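Long-range contacts in uncharacterized protein YLR132C (PDB 6PGL), which probably acts as an RNA-cleaving phosphodiesterase of the 2H superfamily, related to U6 snRNA phosphodiesterase, and binds uridine monophosphate: residues 59-64 with 151-156; 63-68 with 136-141; 95-100 with 118-123. All coordinates share one frame; numbering follows the deposited sequence.

How the contacts relate
Contact 1 lies at the heart of the chain, about 4 Å from its centre, where strands 59-68 and 154-161 of two different antiparallel sheets pack side by side, the phosphate of UMP held by side chains of both. Contact 2 continues along strand 59-68, sharing Leu-63 and Ser-64 with contact 1; the two centres are about 15 Å apart. Contact 3, its centre about 10 Å from that of contact 1, touches it through Leu-98 and Val-155 and through Leu-119, whose strand 112-119 neighbours 154-161 in one sheet. In sequence, contact 3 is nested inside the loops closed by the other two. Contact 1 alone holds UMP-binding residues; contacts 3 and 2 anchor the start and end of helix 121-137.

Contact 1 (59-64 with 151-156); sequences LHVSLS and NNLHVS. With U5P (uridine-5'-monophosphate), chain E.
Phosphate oxygen O2P of the bound UMP is gripped by three groups: His-154 NE2 at 2.6 Å, Ser-156 OG at 2.8 Å, and water 2. From the facing strand His-60 NE2 donates to O3P at 2.7 Å, the oxygen lying at the ring edge near its plane, and Ser-62 OG faces O1P at a doubtfully short separation. His-154 CG lies between the backbone N and the carbonyl carbon (chi1 68°), bringing the ring to the phosphate; its ND1 donates to Asn-152 O at 2.7 Å, almost straight (176°) and within the ring plane, which fixes the imidazole's rotation. Asn-152 ND2 adds a weak bond to uracil O4.

The two strands, about antiparallel at 145°, are joined by water instead of direct backbone bonds. Water 2 links His-60 O, Ser-156 N and O2P, and sits over the face of the His-60 ring; water 1 links His-60 N with Ser-156 O; water 4 accepts from Ser-62 N, close to His-154 O and O1P. Behind the polar side, Val-61 CG2 meets Val-155 CG2 at 3.7 Å. Two histidine-x-serine motifs thus clasp one phosphate from two strands, the signature of 2H phosphodiesterases and consistent with phosphodiester chemistry here.

Contact 2 (63-68 with 136-141); sequences LSETMM and KYKPRS
A salt bridge, an apolar patch and bridging waters join the far part of strand 59-68 to the loop that leaves helix 121-137, a partly buried contact about 16 Å from the centre of the chain. Lys-138 NZ reaches Glu-65 OE2 at 3.1 Å, coming from above the carboxylate plane, 42° out of it, while the two side chains cross at about a right angle. The ammonium has a second carboxylate in Glu-135, one helical turn back, so Lys-138 is shared between two acids. The other oxygen of Glu-65, OE1, accepts hydrogen bonds from waters 5 and 6, both of which also donate to Pro-139 O.

Lys-138 is the first residue to leave helical geometry. Its CG lies between the backbone N and the carbonyl carbon (chi1 68°), and the extended chain carries NZ to Glu-65, while CB lies 3.6 Å from Met-67 SD. Strand 59-68 is the outermost strand of its four-stranded antiparallel sheet, bonded through Met-67 to Gly-10 of strand 9-16, and the helix exit closes over it. Pro-139 brings its ring down on the strand: CD packs 3.7 Å from Met-67 CB, and CG approaches Met-68 O. Were Glu-65 an alanine, Lys-138 would probably keep Glu-135 alone of the two acids and waters 5 and 6 would lose their strand-side acceptor. Farther along, water 7 accepts from Met-68 N and donates to Ser-141 O.

Contact 3 (95-100 with 118-123); sequences PVALSG and GLSEPA. Unlike the reference sequence in segment 118-123: Pro-122 (reference Gln).
Leu-98 and Leu-119 lie on an antiparallel bridge, a non-hydrogen-bonded pair whose CA atoms are 4.2 Å apart. It joins strand 94-99, which pairs with 200-202, to the strand-to-helix turn between strand 112-119 of a four-stranded sheet and helix 121-137. The two side chains diverge from the bridge and cross obliquely, yet the end of Leu-98 turns back, its CD2 meeting Leu-119 CD1 at 3.8 Å. Leu-98 sends CG anti to its own carbonyl carbon (chi1 -49°), which, with chi2 153°, sets CD2 beside Gly-118 O and against Leu-119. Both leucines also pack on Val-155 of strand 154-161.

Backbone bonds flank the pair. Ser-120 N donates to Ala-97 O at 2.8 Å and nearly straight, 173°, whereas Ala-97 N is buried here with no partner in the model. Ser-99 N donates to Gly-118 O at 3.0 Å. Ser-99 OG lies alongside Ser-120, 3.5 Å from its CA, and water 10 links that hydroxyl to Glu-121 N.

Ser-120 is the N-cap of the helix: its OG weakly accepts from Ala-123 N and also makes a weak bond to Ala-97 O, tying the helix start to the strand. Ala-123 points its methyl toward the strand and rests against the backbone of Pro-95. There water 8 donates to both Pro-95 O and Ala-123 O, at 2.8 Å each.

Contact 1 (59-64 with 151-156)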
loop_
_atom_site.group_PDB
_atom_site.type_symbol
_atom_site.label_atom_id
_atom_site.label_comp_id
_atom_site.label_asym_id
_atom_site.label_seq_id
_atom_site.Cartn_x
_atom_site.Cartn_y
_atom_site.Cartn_z
ATOM N N LEU A 59 0.378 1.225 -8.435
ATOM C CA LEU A 59 0.472 0.729 -7.071
ATOM C C LEU A 59 0.812 1.901 -6.153
ATOM O O LEU A 59 0.919 3.054 -6.595
ATOM C CB LEU A 59 1.501 -0.401 -6.956
ATOM C CG LEU A 59 1.256 -1.578 -7.887
ATOM C CD1 LEU A 59 2.292 -2.684 -7.718
ATOM C CD2 LEU A 59 -0.165 -2.119 -7.730
ATOM N N HIS A 60 0.954 1.632 -4.851
ATOM C CA HIS A 60 1.249 2.722 -3.924
ATOM C C HIS A 60 2.019 2.219 -2.713
ATOM O O HIS A 60 2.030 1.022 -2.401
ATOM C CB HIS A 60 -0.036 3.457 -3.460
ATOM C CG HIS A 60 -0.966 2.615 -2.632
ATOM N ND1 HIS A 60 -1.949 1.821 -3.190
ATOM C CD2 HIS A 60 -1.078 2.456 -1.286
ATOM C CE1 HIS A 60 -2.614 1.198 -2.226
ATOM N NE2 HIS A 60 -2.104 1.566 -1.062
ATOM N N VAL A 61 2.739 3.151 -2.078
ATOM C CA VAL A 61 3.237 2.991 -0.718
ATOM C C VAL A 61 2.404 3.927 0.153
ATOM O O VAL A 61 2.493 5.148 0.005
ATOM C CB VAL A 61 4.746 3.302 -0.593
ATOM C CG1 VAL A 61 5.263 2.997 0.851
ATOM C CG2 VAL A 61 5.558 2.548 -1.623
ATOM N N SER A 62 1.607 3.373 1.068
ATOM C CA SER A 62 0.939 4.209 2.052
ATOM C C SER A 62 1.978 4.840 2.966
ATOM O O SER A 62 2.946 4.184 3.371
ATOM C CB SER A 62 -0.054 3.411 2.902
ATOM O OG SER A 62 -1.061 2.786 2.119
ATOM N N LEU A 63 1.806 6.134 3.250
ATOM C CA LEU A 63 2.715 6.841 4.132
ATOM C C LEU A 63 2.047 7.394 5.382
ATOM O O LEU A 63 2.729 8.003 6.209
ATOM C CB LEU A 63 3.419 7.984 3.380
ATOM C CG LEU A 63 4.293 7.576 2.180
ATOM C CD1 LEU A 63 4.763 8.837 1.420
ATOM C CD2 LEU A 63 5.494 6.684 2.557
ATOM N N SER A 64 0.730 7.280 5.503
ATOM C CA SER A 64 0.023 7.740 6.685
ATOM C C SER A 64 -1.201 6.861 6.841
ATOM O O SER A 64 -1.645 6.214 5.894
ATOM C CB SER A 64 -0.397 9.219 6.590
ATOM O OG SER A 64 -1.490 9.346 5.695
ATOM N N ASN A 151 7.920 0.343 10.351
ATOM C CA ASN A 151 7.895 -1.091 10.575
ATOM C C ASN A 151 6.971 -1.835 9.616
ATOM O O ASN A 151 7.083 -3.062 9.521
ATOM C CB ASN A 151 7.441 -1.368 12.010
ATOM C CG ASN A 151 5.992 -0.904 12.256
ATOM O OD1 ASN A 151 5.046 -1.695 12.187
ATOM N ND2 ASN A 151 5.821 0.393 12.506
ATOM N N ASN A 152 6.088 -1.135 8.883
ATOM C CA ASN A 152 5.137 -1.823 8.017
ATOM C C ASN A 152 5.055 -1.220 6.616
ATOM O O ASN A 152 4.072 -1.466 5.907
ATOM C CB ASN A 152 3.739 -1.883 8.658
ATOM C CG ASN A 152 3.138 -0.501 8.922
ATOM O OD1 ASN A 152 3.478 0.483 8.261
ATOM N ND2 ASN A 152 2.228 -0.428 9.887
ATOM N N LEU A 153 6.042 -0.427 6.206
ATOM C CA LEU A 153 6.056 0.074 4.840
ATOM C C LEU A 153 6.104 -1.093 3.872
ATOM O O LEU A 153 6.909 -2.018 4.039
ATOM C CB LEU A 153 7.258 0.983 4.622
ATOM C CG LEU A 153 7.209 2.308 5.373
ATOM C CD1 LEU A 153 8.551 3.044 5.156
ATOM C CD2 LEU A 153 6.009 3.132 4.888
ATOM N N HIS A 154 5.251 -1.046 2.848
ATOM C CA HIS A 154 5.142 -2.162 1.926
ATOM C C HIS A 154 4.436 -1.684 0.658
ATOM O O HIS A 154 3.828 -0.609 0.621
ATOM C CB HIS A 154 4.356 -3.304 2.574
ATOM C CG HIS A 154 2.918 -2.960 2.778
ATOM N ND1 HIS A 154 2.465 -2.286 3.895
ATOM C CD2 HIS A 154 1.840 -3.132 1.976
ATOM C CE1 HIS A 154 1.162 -2.070 3.775
ATOM N NE2 HIS A 154 0.759 -2.574 2.619
ATOM N N VAL A 155 4.505 -2.517 -0.377
ATOM C CA VAL A 155 3.693 -2.374 -1.581
ATOM C C VAL A 155 2.802 -3.609 -1.677
ATOM O O VAL A 155 3.303 -4.735 -1.631
ATOM C CB VAL A 155 4.562 -2.256 -2.847
ATOM C CG1 VAL A 155 3.669 -2.238 -4.088
ATOM C CG2 VAL A 155 5.466 -0.986 -2.806
ATOM N N SER A 156 1.486 -3.406 -1.814
ATOM C CA SER A 156 0.583 -4.517 -2.102
ATOM C C SER A 156 0.487 -4.750 -3.600
ATOM O O SER A 156 0.375 -3.800 -4.384
ATOM C CB SER A 156 -0.816 -4.253 -1.550
ATOM O OG SER A 156 -0.762 -4.248 -0.137
HETATM N N1 U5P E . -2.202 -3.168 7.153
HETATM C C2 U5P E . -2.094 -4.126 8.200
HETATM N N3 U5P E . -1.024 -4.123 8.999
HETATM C C4 U5P E . -0.057 -3.227 8.836
HETATM C C5 U5P E . -0.145 -2.271 7.826
HETATM C C6 U5P E . -1.245 -2.256 6.985
HETATM O O2 U5P E . -2.976 -5.004 8.396
HETATM O O4 U5P E . 0.924 -3.275 9.609
HETATM C "C1'" U5P E . -3.386 -3.162 6.280
HETATM C "C2'" U5P E . -3.964 -1.776 6.044
HETATM O "O2'" U5P E . -4.828 -1.415 7.096
HETATM C "C3'" U5P E . -4.668 -1.937 4.698
HETATM C "C4'" U5P E . -3.903 -3.075 4.008
HETATM O "O3'" U5P E . -6.018 -2.333 4.929
HETATM O "O4'" U5P E . -3.028 -3.654 5.009
HETATM C "C5'" U5P E . -3.095 -2.672 2.796
HETATM O "O5'" U5P E . -2.591 -1.344 2.908
HETATM P P U5P E . -1.840 -0.637 1.692
HETATM O O1P U5P E . -0.957 0.372 2.357
HETATM O O2P U5P E . -1.090 -1.736 0.964
HETATM O O3P U5P E . -2.953 0.020 0.925
HETATM O O HOH W 1 -0.421 -1.119 -4.129
HETATM O O HOH W 2 0.255 -0.884 -1.447
HETATM O O HOH W 3 3.078 1.312 3.403
HETATM O O HOH W 4 1.570 0.581 1.456
#

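Contact 2 (63-68 with 136-141)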
loop_
_atom_site.group_PDB
_atom_site.type_symbol
_atom_site.label_atom_id
_atom_site.label_comp_id
_atom_site.label_asym_id
_atom_site.label_seq_id
_atom_site.Cartn_x
_atom_site.Cartn_y
_atom_site.Cartn_z
ATOM N N LEU A 63 1.806 6.134 3.250
ATOM C CA LEU A 63 2.715 6.841 4.132
ATOM C C LEU A 63 2.047 7.394 5.382
ATOM O O LEU A 63 2.729 8.003 6.209
ATOM C CB LEU A 63 3.419 7.984 3.380
ATOM C CG LEU A 63 4.293 7.576 2.180
ATOM C CD1 LEU A 63 4.763 8.837 1.420
ATOM C CD2 LEU A 63 5.494 6.684 2.557
ATOM N N SER A 64 0.730 7.280 5.503
ATOM C CA SER A 64 0.023 7.740 6.685
ATOM C C SER A 64 -1.201 6.861 6.841
ATOM O O SER A 64 -1.645 6.214 5.894
ATOM C CB SER A 64 -0.397 9.219 6.590
ATOM O OG SER A 64 -1.490 9.346 5.695
ATOM N N GLU A 65 -1.693 6.793 8.067
ATOM C CA GLU A 65 -3.031 6.312 8.356
ATOM C C GLU A 65 -4.058 7.258 7.726
ATOM O O GLU A 65 -3.725 8.337 7.208
ATOM C CB GLU A 65 -3.220 6.239 9.879
ATOM C CG GLU A 65 -3.049 7.604 10.534
ATOM C CD GLU A 65 -2.734 7.579 12.038
ATOM O OE1 GLU A 65 -3.552 8.115 12.836
ATOM O OE2 GLU A 65 -1.660 7.051 12.417
ATOM N N THR A 66 -5.324 6.847 7.772
ATOM C CA THR A 66 -6.423 7.760 7.490
ATOM C C THR A 66 -6.455 8.845 8.559
ATOM O O THR A 66 -6.623 8.539 9.742
ATOM C CB THR A 66 -7.743 6.993 7.482
ATOM O OG1 THR A 66 -7.694 5.970 6.490
ATOM C CG2 THR A 66 -8.893 7.915 7.159
ATOM N N MET A 67 -6.251 10.104 8.151
ATOM C CA MET A 67 -6.150 11.250 9.053
ATOM C C MET A 67 -7.414 12.101 8.976
ATOM O O MET A 67 -7.686 12.732 7.942
ATOM C CB MET A 67 -4.921 12.087 8.717
ATOM C CG MET A 67 -3.630 11.340 8.945
ATOM S SD MET A 67 -2.232 12.390 8.543
ATOM C CE MET A 67 -2.546 12.702 6.809
ATOM N N MET A 68 -8.184 12.136 10.065
ATOM C CA MET A 68 -9.425 12.909 10.110
ATOM C C MET A 68 -9.215 14.213 10.873
ATOM O O MET A 68 -9.062 14.210 12.097
ATOM C CB MET A 68 -10.574 12.124 10.731
ATOM C CG MET A 68 -11.860 12.931 10.637
ATOM S SD MET A 68 -13.363 12.018 10.928
ATOM C CE MET A 68 -13.270 10.724 9.692
ATOM N N LYS A 136 4.241 14.946 12.606
ATOM C CA LYS A 136 4.137 16.269 13.195
ATOM C C LYS A 136 2.745 16.879 12.987
ATOM O O LYS A 136 2.248 17.594 13.869
ATOM C CB LYS A 136 5.242 17.140 12.599
ATOM C CG LYS A 136 5.178 18.597 12.972
ATOM C CD LYS A 136 6.373 19.331 12.395
ATOM C CE LYS A 136 6.210 20.840 12.585
ATOM N NZ LYS A 136 7.446 21.604 12.250
ATOM N N TYR A 137 2.062 16.552 11.884
ATOM C CA TYR A 137 0.822 17.233 11.540
ATOM C C TYR A 137 -0.429 16.369 11.664
ATOM O O TYR A 137 -1.533 16.901 11.541
ATOM C CB TYR A 137 0.913 17.773 10.106
ATOM C CG TYR A 137 1.851 18.939 9.971
ATOM C CD1 TYR A 137 1.508 20.188 10.458
ATOM C CD2 TYR A 137 3.103 18.780 9.402
ATOM C CE1 TYR A 137 2.372 21.259 10.354
ATOM C CE2 TYR A 137 3.977 19.842 9.300
ATOM C CZ TYR A 137 3.605 21.082 9.772
ATOM O OH TYR A 137 4.487 22.151 9.671
ATOM N N LYS A 138 -0.308 15.083 11.971
ATOM C CA LYS A 138 -1.501 14.251 11.957
ATOM C C LYS A 138 -2.398 14.530 13.169
ATOM O O LYS A 138 -1.918 14.917 14.239
ATOM C CB LYS A 138 -1.111 12.778 11.894
ATOM C CG LYS A 138 -0.441 12.237 13.112
ATOM C CD LYS A 138 -0.246 10.726 12.971
ATOM C CE LYS A 138 -0.215 10.074 14.348
ATOM N NZ LYS A 138 0.224 8.634 14.298
ATOM N N PRO A 139 -3.710 14.340 13.027
ATOM C CA PRO A 139 -4.604 14.552 14.171
ATOM C C PRO A 139 -4.249 13.601 15.303
ATOM O O PRO A 139 -3.817 12.469 15.080
ATOM C CB PRO A 139 -5.994 14.255 13.598
ATOM C CG PRO A 139 -5.847 14.486 12.123
ATOM C CD PRO A 139 -4.453 14.036 11.792
ATOM N N ARG A 140 -4.475 14.060 16.531
ATOM C CA ARG A 140 -4.123 13.252 17.686
ATOM C C ARG A 140 -5.139 12.157 17.990
ATOM O O ARG A 140 -4.790 11.198 18.683
ATOM C CB ARG A 140 -3.952 14.154 18.913
ATOM N N SER A 141 -6.376 12.275 17.508
ATOM C CA SER A 141 -7.367 11.220 17.685
ATOM C C SER A 141 -7.458 10.391 16.414
ATOM O O SER A 141 -7.996 10.877 15.408
ATOM C CB SER A 141 -8.730 11.802 18.038
ATOM O OG SER A 141 -8.980 12.954 17.257
HETATM O O HOH W 5 -4.682 10.850 12.623
HETATM O O HOH W 6 -3.237 9.615 15.720
HETATM O O HOH W 7 -7.295 10.810 12.570
#

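Contact 3 (95-100 with 118-123)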
loop_
_atom_site.group_PDB
_atom_site.type_symbol
_atom_site.label_atom_id
_atom_site.label_comp_id
_atom_site.label_asym_id
_atom_site.label_seq_id
_atom_site.Cartn_x
_atom_site.Cartn_y
_atom_site.Cartn_z
ATOM N N PRO A 95 13.728 6.758 -3.440
ATOM C CA PRO A 95 13.733 5.448 -4.088
ATOM C C PRO A 95 12.765 4.493 -3.411
ATOM O O PRO A 95 12.485 4.573 -2.212
ATOM C CB PRO A 95 15.185 4.993 -3.895
ATOM C CG PRO A 95 15.601 5.636 -2.607
ATOM C CD PRO A 95 14.807 6.910 -2.448
ATOM N N VAL A 96 12.199 3.611 -4.219
ATOM C CA VAL A 96 11.320 2.571 -3.717
ATOM C C VAL A 96 11.847 1.253 -4.259
ATOM O O VAL A 96 11.950 1.074 -5.478
ATOM C CB VAL A 96 9.855 2.787 -4.121
ATOM C CG1 VAL A 96 9.011 1.634 -3.596
ATOM C CG2 VAL A 96 9.343 4.132 -3.570
ATOM N N ALA A 97 12.217 0.354 -3.352
ATOM C CA ALA A 97 12.578 -1.008 -3.683
ATOM C C ALA A 97 12.080 -1.884 -2.542
ATOM O O ALA A 97 11.801 -1.403 -1.441
ATOM C CB ALA A 97 14.105 -1.157 -3.907
ATOM N N LEU A 98 11.990 -3.183 -2.807
ATOM C CA LEU A 98 11.379 -4.139 -1.904
ATOM C C LEU A 98 12.399 -5.190 -1.494
ATOM O O LEU A 98 13.399 -5.404 -2.176
ATOM C CB LEU A 98 10.162 -4.794 -2.580
ATOM C CG LEU A 98 9.272 -3.700 -3.177
ATOM C CD1 LEU A 98 8.471 -4.191 -4.350
ATOM C CD2 LEU A 98 8.356 -3.075 -2.101
ATOM N N SER A 99 12.159 -5.838 -0.357
ATOM C CA SER A 99 13.021 -6.932 0.047
ATOM C C SER A 99 12.244 -7.894 0.926
ATOM O O SER A 99 11.221 -7.542 1.533
ATOM C CB SER A 99 14.276 -6.432 0.755
ATOM O OG SER A 99 13.982 -6.024 2.059
ATOM N N GLY A 100 12.746 -9.115 0.988
ATOM C CA GLY A 100 12.100 -10.147 1.741
ATOM C C GLY A 100 11.097 -10.893 0.888
ATOM O O GLY A 100 11.097 -10.840 -0.349
ATOM N N GLY A 118 7.509 -6.130 1.676
ATOM C CA GLY A 118 7.942 -4.967 2.435
ATOM C C GLY A 118 8.993 -4.157 1.694
ATOM O O GLY A 118 9.683 -4.668 0.814
ATOM N N LEU A 119 9.108 -2.868 2.052
ATOM C CA LEU A 119 10.123 -2.001 1.453
ATOM C C LEU A 119 11.509 -2.378 1.958
ATOM O O LEU A 119 11.679 -2.758 3.119
ATOM C CB LEU A 119 9.842 -0.523 1.772
ATOM C CG LEU A 119 9.258 0.355 0.649
ATOM C CD1 LEU A 119 7.826 -0.121 0.272
ATOM C CD2 LEU A 119 9.234 1.835 1.028
ATOM N N SER A 120 12.511 -2.270 1.084
ATOM C CA SER A 120 13.883 -2.562 1.489
ATOM C C SER A 120 14.344 -1.597 2.579
ATOM O O SER A 120 13.753 -0.535 2.814
ATOM C CB SER A 120 14.825 -2.485 0.293
ATOM O OG SER A 120 15.005 -1.127 -0.070
ATOM N N GLU A 121 15.398 -1.989 3.286
ATOM C CA GLU A 121 15.870 -1.136 4.374
ATOM C C GLU A 121 16.268 0.265 3.911
ATOM O O GLU A 121 15.841 1.241 4.549
ATOM C CB GLU A 121 17.012 -1.835 5.114
ATOM C CG GLU A 121 17.455 -1.054 6.315
ATOM C CD GLU A 121 18.493 -1.802 7.126
ATOM O OE1 GLU A 121 19.014 -2.840 6.643
ATOM O OE2 GLU A 121 18.791 -1.329 8.237
ATOM N N PRO A 122 17.052 0.457 2.847
ATOM C CA PRO A 122 17.383 1.842 2.449
ATOM C C PRO A 122 16.176 2.665 2.026
ATOM O O PRO A 122 16.156 3.879 2.263
ATOM C CB PRO A 122 18.367 1.654 1.281
ATOM C CG PRO A 122 18.877 0.276 1.424
ATOM C CD PRO A 122 17.758 -0.527 2.003
ATOM N N ALA A 123 15.186 2.041 1.388
ATOM C CA ALA A 123 13.975 2.751 0.974
ATOM C C ALA A 123 13.175 3.231 2.176
ATOM O O ALA A 123 12.678 4.370 2.184
ATOM C CB ALA A 123 13.124 1.849 0.075
HETATM O O HOH W 8 12.459 6.134 0.065
HETATM O O HOH W 9 8.816 -8.664 2.521
HETATM O O HOH W 10 16.551 -4.390 2.750
#